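Local coordinates for protein SidF, inhibitor of growth family, member 3 (Legionella pneumophila subsp. pneumophila, PDB 4FYE) that is a phosphoinositide phosphatase that probably removes the 3-phosphate from phosphatidylinositol 3,4,5-trisphosphate, at residues A[32-38]-A[705-710]; A[69-73]-A[120-126]; A[74-78]-A[712-716]. The protein carries 1 engineered substitution. All coordinates share one frame. Residue numbers count along the deposited sequence, not the author numbering.

From the N terminus, the loop 32-38 leads into edge strand 39-42 of the six-stranded sheet and, in contact 1, meets helix 701-712 near the other end of the chain, closing a loop of 666 residues. Contact 2 is nested inside it: the start of helix 71-92 packs on the loop between helices 98-119 and 136-163. The next turn of helix 71-92 makes contact 3 with residues 712-716, at the end of helix 701-712; this closure crosses both others. Contacts 1 and 3 lie about 8 Å apart, centre to centre, and share a polar network in which Tyr34 OH meets Glu74 OE2 at 2.7 Å. Tyr34 OH, 2.9 Å from Asp70 N, also joins contact 1 to contact 2.

Contact 1: A[32-38]-A[705-710]; sequences YGYPGER and ALHHTA
Arg38 lays one face of its guanidinium over Leu706, Arg38 NE lying 3.5 Å from Leu706 CD2, where the loop ahead of edge strand 39-42 of the six-stranded mixed sheet packs on helix 701-712. Residues 32-38 fold back through a type II beta turn, Tyr34-Pro35-Gly36-Glu37, closed by Glu37 N to Tyr34 O (2.9 Å), so that Tyr32 and Arg38 both reach the helix. Between loop and helix the nearest CA atoms are those of Tyr32 and Thr709, 6.7 Å apart. Tyr32 (chi1 m) brings CD1 to 3.8 Å from Thr709 CG2 and 4.2 Å from Leu706 CD2, while its OH bonds to Asp183. Arg38 (m, then t, t) is nearly fully extended; NH1 clamps the loop by donating to Tyr32 O (2.8 Å), and NH2 reaches Ser715 OG and touches Ala705 CB (3.9 Å). Thr709 OG1 bonds to Ala705 O at 2.8 Å within the helix, also meets Ser715 OG, and accepts a weak hydrogen bond from Arg38 NH1 at 3.3 Å.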
loop_
_atom_site.group_PDB
_atom_site.type_symbol
_atom_site.label_atom_id
_atom_site.label_comp_id
_atom_site.label_asym_id
_atom_site.label_seq_id
_atom_site.Cartn_x
_atom_site.Cartn_y
_atom_site.Cartn_z
ATOM N N TYR A 32 20.811 -5.646 -6.315
ATOM C CA TYR A 32 20.328 -5.589 -4.931
ATOM C C TYR A 32 21.398 -5.647 -3.822
ATOM O O TYR A 32 21.104 -5.225 -2.694
ATOM C CB TYR A 32 19.416 -6.755 -4.749
ATOM C CG TYR A 32 18.163 -6.615 -5.498
ATOM C CD1 TYR A 32 17.071 -5.887 -4.940
ATOM C CD2 TYR A 32 18.009 -7.215 -6.746
ATOM C CE1 TYR A 32 15.858 -5.773 -5.620
ATOM C CE2 TYR A 32 16.795 -7.100 -7.436
ATOM C CZ TYR A 32 15.742 -6.393 -6.876
ATOM O OH TYR A 32 14.542 -6.348 -7.541
ATOM N N GLY A 33 22.600 -6.163 -4.151
ATOM C CA GLY A 33 23.736 -6.317 -3.250
ATOM C C GLY A 33 23.450 -7.351 -2.163
ATOM O O GLY A 33 22.512 -8.144 -2.281
ATOM N N TYR A 34 24.224 -7.317 -1.075
ATOM C CA TYR A 34 24.140 -8.341 -0.059
ATOM C C TYR A 34 24.139 -9.760 -0.696
ATOM O O TYR A 34 23.192 -10.546 -0.520
ATOM C CB TYR A 34 22.923 -8.100 0.854
ATOM C CG TYR A 34 22.826 -6.676 1.424
ATOM C CD1 TYR A 34 23.393 -6.352 2.700
ATOM C CD2 TYR A 34 22.225 -5.637 0.692
ATOM C CE1 TYR A 34 23.340 -5.061 3.217
ATOM C CE2 TYR A 34 22.194 -4.331 1.198
ATOM C CZ TYR A 34 22.722 -4.057 2.470
ATOM O OH TYR A 34 22.657 -2.754 2.982
ATOM N N PRO A 35 25.208 -10.101 -1.423
ATOM C CA PRO A 35 25.242 -11.460 -2.000
ATOM C C PRO A 35 25.035 -12.609 -0.950
ATOM O O PRO A 35 25.543 -12.552 0.153
ATOM C CB PRO A 35 26.616 -11.534 -2.670
ATOM C CG PRO A 35 27.486 -10.534 -1.921
ATOM C CD PRO A 35 26.518 -9.422 -1.497
ATOM N N GLY A 36 24.239 -13.616 -1.281
ATOM C CA GLY A 36 23.962 -14.681 -0.330
ATOM C C GLY A 36 22.932 -14.302 0.711
ATOM O O GLY A 36 22.438 -15.170 1.382
ATOM N N GLU A 37 22.576 -13.028 0.863
ATOM C CA GLU A 37 21.383 -12.722 1.670
ATOM C C GLU A 37 20.226 -12.397 0.710
ATOM O O GLU A 37 19.179 -13.036 0.807
ATOM C CB GLU A 37 21.599 -11.645 2.738
ATOM C CG GLU A 37 20.301 -10.909 3.152
ATOM C CD GLU A 37 20.472 -9.658 4.111
ATOM O OE1 GLU A 37 21.612 -9.205 4.456
ATOM O OE2 GLU A 37 19.431 -9.094 4.567
ATOM N N ARG A 38 20.434 -11.472 -0.243
ATOM C CA ARG A 38 19.373 -11.103 -1.249
ATOM C C ARG A 38 19.485 -12.042 -2.449
ATOM O O ARG A 38 20.208 -11.795 -3.425
ATOM C CB ARG A 38 19.408 -9.615 -1.637
ATOM C CG ARG A 38 19.030 -8.673 -0.479
ATOM C CD ARG A 38 19.147 -7.232 -0.909
ATOM N NE ARG A 38 18.714 -6.330 0.141
ATOM C CZ ARG A 38 18.662 -4.999 0.047
ATOM N NH1 ARG A 38 19.057 -4.361 -1.050
ATOM N NH2 ARG A 38 18.226 -4.286 1.071
ATOM N N ALA A 705 13.293 -2.441 3.077
ATOM C CA ALA A 705 14.523 -2.017 2.447
ATOM C C ALA A 705 14.631 -2.625 1.049
ATOM O O ALA A 705 15.170 -1.988 0.114
ATOM C CB ALA A 705 15.730 -2.332 3.302
ATOM N N LEU A 706 14.059 -3.816 0.892
ATOM C CA LEU A 706 14.008 -4.482 -0.430
ATOM C C LEU A 706 13.142 -3.734 -1.420
ATOM O O LEU A 706 13.555 -3.496 -2.531
ATOM C CB LEU A 706 13.373 -5.859 -0.271
ATOM C CG LEU A 706 14.320 -7.020 -0.153
ATOM C CD1 LEU A 706 13.575 -8.289 -0.560
ATOM C CD2 LEU A 706 15.460 -6.788 -1.165
ATOM N N HIS A 707 11.916 -3.398 -0.974
ATOM C CA HIS A 707 10.954 -2.615 -1.734
ATOM C C HIS A 707 11.599 -1.317 -2.127
ATOM O O HIS A 707 11.554 -0.989 -3.295
ATOM C CB HIS A 707 9.648 -2.465 -0.949
ATOM C CG HIS A 707 8.816 -1.271 -1.328
ATOM N ND1 HIS A 707 7.765 -1.362 -2.173
ATOM C CD2 HIS A 707 8.909 0.071 -0.954
ATOM C CE1 HIS A 707 7.228 -0.134 -2.357
ATOM N NE2 HIS A 707 7.931 0.747 -1.620
ATOM N N HIS A 708 12.255 -0.603 -1.188
ATOM C CA HIS A 708 12.938 0.663 -1.512
ATOM C C HIS A 708 14.022 0.521 -2.571
ATOM O O HIS A 708 14.230 1.409 -3.423
ATOM C CB HIS A 708 13.504 1.305 -0.225
ATOM C CG HIS A 708 13.799 2.801 -0.346
ATOM N ND1 HIS A 708 14.954 3.299 -0.930
ATOM C CD2 HIS A 708 13.086 3.899 0.098
ATOM C CE1 HIS A 708 14.938 4.647 -0.879
ATOM N NE2 HIS A 708 13.818 5.020 -0.218
ATOM N N THR A 709 14.743 -0.592 -2.533
ATOM C CA THR A 709 15.802 -0.835 -3.503
ATOM C C THR A 709 15.218 -0.993 -4.912
ATOM O O THR A 709 15.657 -0.321 -5.850
ATOM C CB THR A 709 16.662 -2.039 -3.078
ATOM O OG1 THR A 709 17.176 -1.745 -1.772
ATOM C CG2 THR A 709 17.846 -2.238 -4.032
ATOM N N ALA A 710 14.246 -1.868 -5.042
ATOM C CA ALA A 710 13.454 -2.013 -6.285
ATOM C C ALA A 710 12.841 -0.697 -6.792
ATOM O O ALA A 710 12.752 -0.471 -7.987
ATOM C CB ALA A 710 12.337 -3.032 -6.079
#

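Contact 2: A[69-73]-A[120-126]; sequences PDVIQ and IPSDKAK
The two segments meet as a single antiparallel beta bridge set beside the N-terminus of a helix. Asp70 and Lys126 form a non-hydrogen-bonded pair with CA atoms 4.4 Å apart, framed by backbone bonds from Val71 N to Ala125 O (3.0 Å, 165°) and between Pro69 and Ala127. Two CA-H...O contacts tighten it: Asp70 CA to Ala125 O at 3.5 Å and Lys126 CA to Pro69 O at 3.4 Å. Pro69 and Asp70 are extended, and helix 71-92 starts at Val71; Asp70 (chi1 t) is its N-cap, OD1 taking a weak bond from Gln73 N (3.5 Å). In the other segment, Ile120 is the first residue beyond helix 98-119, and the chain curls through a turn closed by Lys124 N to Pro121 O (3.1 Å), which aims Ala125 CB at the helix start. This methyl is the bump: it fits the hollow edged by Asp70, Val71 and Ile72, 3.8 Å from Asp70 OD1, 4.2 Å from Val71 CG2 and 4.0 Å from Ile72 CD1. In return Ile72 (m, t) pushes CD1 into the curl, 3.9 Å from Ile120 O, and Ile120 CG2 lies 4.3 Å from both Val71 CG2 and Ile72 CG1. Helix 136-163 walls this apolar patch, Phe141 and Leu145 touching Val71 and Val148 touching Ile120, so the bridge joins the start of helix 71-92 to the connection between helices 98-119 and 136-163.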
loop_
_atom_site.group_PDB
_atom_site.type_symbol
_atom_site.label_atom_id
_atom_site.label_comp_id
_atom_site.label_asym_id
_atom_site.label_seq_id
_atom_site.Cartn_x
_atom_site.Cartn_y
_atom_site.Cartn_z
ATOM N N PRO A 69 21.804 -2.345 7.438
ATOM C CA PRO A 69 22.464 -1.550 6.319
ATOM C C PRO A 69 23.932 -1.725 6.291
ATOM O O PRO A 69 24.593 -1.758 7.342
ATOM C CB PRO A 69 22.231 -0.112 6.683
ATOM C CG PRO A 69 21.181 -0.153 7.737
ATOM C CD PRO A 69 21.202 -1.468 8.435
ATOM N N ASP A 70 24.465 -1.792 5.089
ATOM C CA ASP A 70 25.891 -1.873 4.923
ATOM C C ASP A 70 26.310 -0.853 3.853
ATOM O O ASP A 70 25.895 -1.008 2.696
ATOM C CB ASP A 70 26.223 -3.296 4.481
ATOM C CG ASP A 70 27.743 -3.488 4.230
ATOM O OD1 ASP A 70 28.421 -2.518 3.795
ATOM O OD2 ASP A 70 28.263 -4.601 4.453
ATOM N N VAL A 71 27.110 0.167 4.185
ATOM C CA VAL A 71 27.322 1.252 3.177
ATOM C C VAL A 71 28.130 0.867 1.934
ATOM O O VAL A 71 27.879 1.341 0.826
ATOM C CB VAL A 71 27.825 2.597 3.731
ATOM C CG1 VAL A 71 26.800 3.192 4.658
ATOM C CG2 VAL A 71 29.136 2.462 4.442
ATOM N N ILE A 72 29.060 -0.043 2.099
ATOM C CA ILE A 72 29.664 -0.655 0.898
ATOM C C ILE A 72 28.675 -1.260 -0.105
ATOM O O ILE A 72 28.733 -0.938 -1.297
ATOM C CB ILE A 72 30.740 -1.661 1.254
ATOM C CG1 ILE A 72 31.785 -0.915 2.083
ATOM C CG2 ILE A 72 31.415 -2.194 -0.041
ATOM C CD1 ILE A 72 32.853 -1.862 2.631
ATOM N N GLN A 73 27.776 -2.106 0.386
ATOM C CA GLN A 73 26.766 -2.715 -0.455
ATOM C C GLN A 73 25.870 -1.674 -1.093
ATOM O O GLN A 73 25.606 -1.782 -2.272
ATOM C CB GLN A 73 25.933 -3.764 0.280
ATOM C CG GLN A 73 26.763 -4.889 0.851
ATOM C CD GLN A 73 27.458 -5.655 -0.238
ATOM O OE1 GLN A 73 26.804 -6.108 -1.195
ATOM N NE2 GLN A 73 28.789 -5.776 -0.136
ATOM N N ILE A 120 36.894 2.412 3.252
ATOM C CA ILE A 120 35.888 2.089 4.239
ATOM C C ILE A 120 36.217 0.713 4.820
ATOM O O ILE A 120 36.115 -0.302 4.101
ATOM C CB ILE A 120 34.459 2.101 3.651
ATOM C CG1 ILE A 120 34.194 3.372 2.803
ATOM C CG2 ILE A 120 33.435 2.004 4.766
ATOM C CD1 ILE A 120 34.576 4.688 3.478
ATOM N N PRO A 121 36.627 0.674 6.111
ATOM C CA PRO A 121 36.831 -0.664 6.738
ATOM C C PRO A 121 35.518 -1.367 6.909
ATOM O O PRO A 121 34.537 -0.734 7.271
ATOM C CB PRO A 121 37.496 -0.361 8.095
ATOM C CG PRO A 121 37.277 1.130 8.330
ATOM C CD PRO A 121 37.160 1.771 6.959
ATOM N N SER A 122 35.520 -2.659 6.604
ATOM C CA SER A 122 34.364 -3.519 6.573
ATOM C C SER A 122 33.508 -3.485 7.819
ATOM O O SER A 122 32.285 -3.478 7.730
ATOM C CB SER A 122 34.828 -4.936 6.334
ATOM O OG SER A 122 34.796 -5.147 4.944
ATOM N N ASP A 123 34.160 -3.408 8.958
ATOM C CA ASP A 123 33.471 -3.511 10.214
ATOM C C ASP A 123 32.972 -2.174 10.711
ATOM O O ASP A 123 32.145 -2.149 11.618
ATOM C CB ASP A 123 34.340 -4.213 11.263
ATOM C CG ASP A 123 34.175 -5.744 11.214
ATOM O OD1 ASP A 123 33.047 -6.235 10.917
ATOM O OD2 ASP A 123 35.172 -6.454 11.457
ATOM N N LYS A 124 33.403 -1.060 10.122
ATOM C CA LYS A 124 32.700 0.152 10.450
ATOM C C LYS A 124 31.606 0.407 9.411
ATOM O O LYS A 124 30.842 1.347 9.526
ATOM C CB LYS A 124 33.605 1.342 10.584
ATOM C CG LYS A 124 34.744 1.254 11.606
ATOM C CD LYS A 124 35.549 2.556 11.471
ATOM C CE LYS A 124 36.822 2.620 12.312
ATOM N NZ LYS A 124 36.491 2.447 13.754
ATOM N N ALA A 125 31.502 -0.439 8.399
ATOM C CA ALA A 125 30.567 -0.177 7.304
ATOM C C ALA A 125 29.154 -0.556 7.659
ATOM O O ALA A 125 28.243 -0.211 6.955
ATOM C CB ALA A 125 30.998 -0.947 6.064
ATOM N N LYS A 126 28.952 -1.295 8.730
ATOM C CA LYS A 126 27.615 -1.882 8.955
ATOM C C LYS A 126 26.916 -1.157 10.070
ATOM O O LYS A 126 27.541 -0.772 11.045
ATOM C CB LYS A 126 27.660 -3.399 9.247
ATOM C CG LYS A 126 28.405 -4.228 8.196
ATOM C CD LYS A 126 28.184 -5.734 8.431
ATOM C CE LYS A 126 29.514 -6.482 8.458
ATOM N NZ LYS A 126 29.487 -7.817 9.147
#

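Contact 3: A[74-78]-A[712-716]; sequences EANNY and TGVSG
Two hydrogen bonds join helix 71-92 to the segment at the end of helix 701-712. Glu74 (chi1 and chi2 both m) holds Ser715 with both carboxylate oxygens: OE1 accepts from the backbone, Ser715 N, at 2.8 Å and 164°, and OE2 from the hydroxyl, Ser715 OG, at 2.6 Å. With chi1 at -57° (m), Ser715 OG faces the same carboxylate as its N. Glu74 OE2 also meets Tyr34 OH, and Ser715 OG also bonds Arg38 NH2 and Thr709 OG1, so Glu74, Ser715, Tyr34, Arg38 and Thr709 form one buried polar network. The backbone of Gly713 comes next. This residue ends helix 701-712 with positive phi (93/-11), where a side chain would strike the preceding carbonyl; its O rests 3.4 Å from Asn77 CB and is hydrogen-bonded to Asn81 ND2 farther along helix 71-92. Val714 and Ser715 are then extended, and the nearest CA pair is Glu74 to Val714 at 5.9 Å. Apolar contact is small: Val714 CG2 lies 3.9 Å from Tyr78 CB, at the edge of that ring (chi1 t), with Phe739 of helix 733-741 also on Val714. The arrangement is a positive-phi glycine helix end followed by an extended segment, bound at Ser715 N and OG by one carboxylate, and it joins the exit of helix 701-712 to the first turns of helix 71-92.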
loop_
_atom_site.group_PDB
_atom_site.type_symbol
_atom_site.label_atom_id
_atom_site.label_comp_id
_atom_site.label_asym_id
_atom_site.label_seq_id
_atom_site.Cartn_x
_atom_site.Cartn_y
_atom_site.Cartn_z
ATOM N N GLU A 74 25.446 -0.666 -0.345
ATOM C CA GLU A 74 24.533 0.333 -0.887
ATOM C C GLU A 74 25.265 1.172 -1.931
ATOM O O GLU A 74 24.695 1.555 -2.936
ATOM C CB GLU A 74 23.994 1.258 0.224
ATOM C CG GLU A 74 23.195 0.515 1.307
ATOM C CD GLU A 74 21.879 -0.102 0.788
ATOM O OE1 GLU A 74 21.364 0.268 -0.293
ATOM O OE2 GLU A 74 21.356 -0.992 1.466
ATOM N N ALA A 75 26.510 1.498 -1.644
ATOM C CA ALA A 75 27.373 2.136 -2.627
ATOM C C ALA A 75 27.476 1.330 -3.916
ATOM O O ALA A 75 27.331 1.900 -4.992
ATOM C CB ALA A 75 28.733 2.368 -2.052
ATOM N N ASN A 76 27.698 0.011 -3.817
ATOM C CA ASN A 76 27.687 -0.841 -5.014
ATOM C C ASN A 76 26.363 -0.814 -5.741
ATOM O O ASN A 76 26.371 -0.697 -6.949
ATOM C CB ASN A 76 28.016 -2.276 -4.709
ATOM C CG ASN A 76 29.471 -2.492 -4.328
ATOM O OD1 ASN A 76 30.285 -1.597 -4.349
ATOM N ND2 ASN A 76 29.767 -3.684 -3.907
ATOM N N ASN A 77 25.238 -0.906 -5.023
ATOM C CA ASN A 77 23.908 -0.807 -5.630
ATOM C C ASN A 77 23.702 0.511 -6.372
ATOM O O ASN A 77 23.297 0.560 -7.521
ATOM C CB ASN A 77 22.821 -0.938 -4.564
ATOM C CG ASN A 77 22.764 -2.325 -4.004
ATOM O OD1 ASN A 77 23.299 -3.251 -4.607
ATOM N ND2 ASN A 77 22.140 -2.482 -2.839
ATOM N N TYR A 78 23.989 1.580 -5.681
ATOM C CA TYR A 78 23.991 2.878 -6.287
ATOM C C TYR A 78 24.853 2.950 -7.474
ATOM O O TYR A 78 24.375 3.424 -8.450
ATOM C CB TYR A 78 24.443 3.953 -5.314
ATOM C CG TYR A 78 24.248 5.309 -5.920
ATOM C CD1 TYR A 78 23.043 5.957 -5.817
ATOM C CD2 TYR A 78 25.269 5.934 -6.626
ATOM C CE1 TYR A 78 22.873 7.214 -6.360
ATOM C CE2 TYR A 78 25.100 7.176 -7.146
ATOM C CZ TYR A 78 23.883 7.790 -7.011
ATOM O OH TYR A 78 23.695 9.031 -7.529
ATOM N N THR A 712 14.074 2.500 -5.954
ATOM C CA THR A 712 15.001 3.652 -6.137
ATOM C C THR A 712 16.393 3.237 -6.494
ATOM O O THR A 712 17.171 4.074 -6.883
ATOM C CB THR A 712 15.087 4.624 -4.912
ATOM O OG1 THR A 712 15.737 3.945 -3.817
ATOM C CG2 THR A 712 13.624 5.113 -4.455
ATOM N N GLY A 713 16.722 1.951 -6.435
ATOM C CA GLY A 713 18.133 1.611 -6.601
ATOM C C GLY A 713 18.990 1.482 -5.328
ATOM O O GLY A 713 20.061 0.878 -5.391
ATOM N N VAL A 714 18.476 1.909 -4.166
ATOM C CA VAL A 714 19.221 1.926 -2.893
ATOM C C VAL A 714 18.261 1.569 -1.727
ATOM O O VAL A 714 17.028 1.657 -1.840
ATOM C CB VAL A 714 19.803 3.339 -2.873
ATOM C CG1 VAL A 714 19.136 4.329 -1.919
ATOM C CG2 VAL A 714 21.280 3.391 -3.107
ATOM N N SER A 715 18.755 1.124 -0.587
ATOM C CA SER A 715 17.771 0.835 0.487
ATOM C C SER A 715 17.170 2.105 1.108
ATOM O O SER A 715 17.574 3.256 0.814
ATOM C CB SER A 715 18.330 -0.067 1.567
ATOM O OG SER A 715 18.789 -1.296 1.021
ATOM N N GLY A 716 16.174 1.897 1.953
ATOM C CA GLY A 716 15.596 3.003 2.639
ATOM C C GLY A 716 14.241 2.639 3.231
ATOM O O GLY A 716 13.985 1.505 3.611
#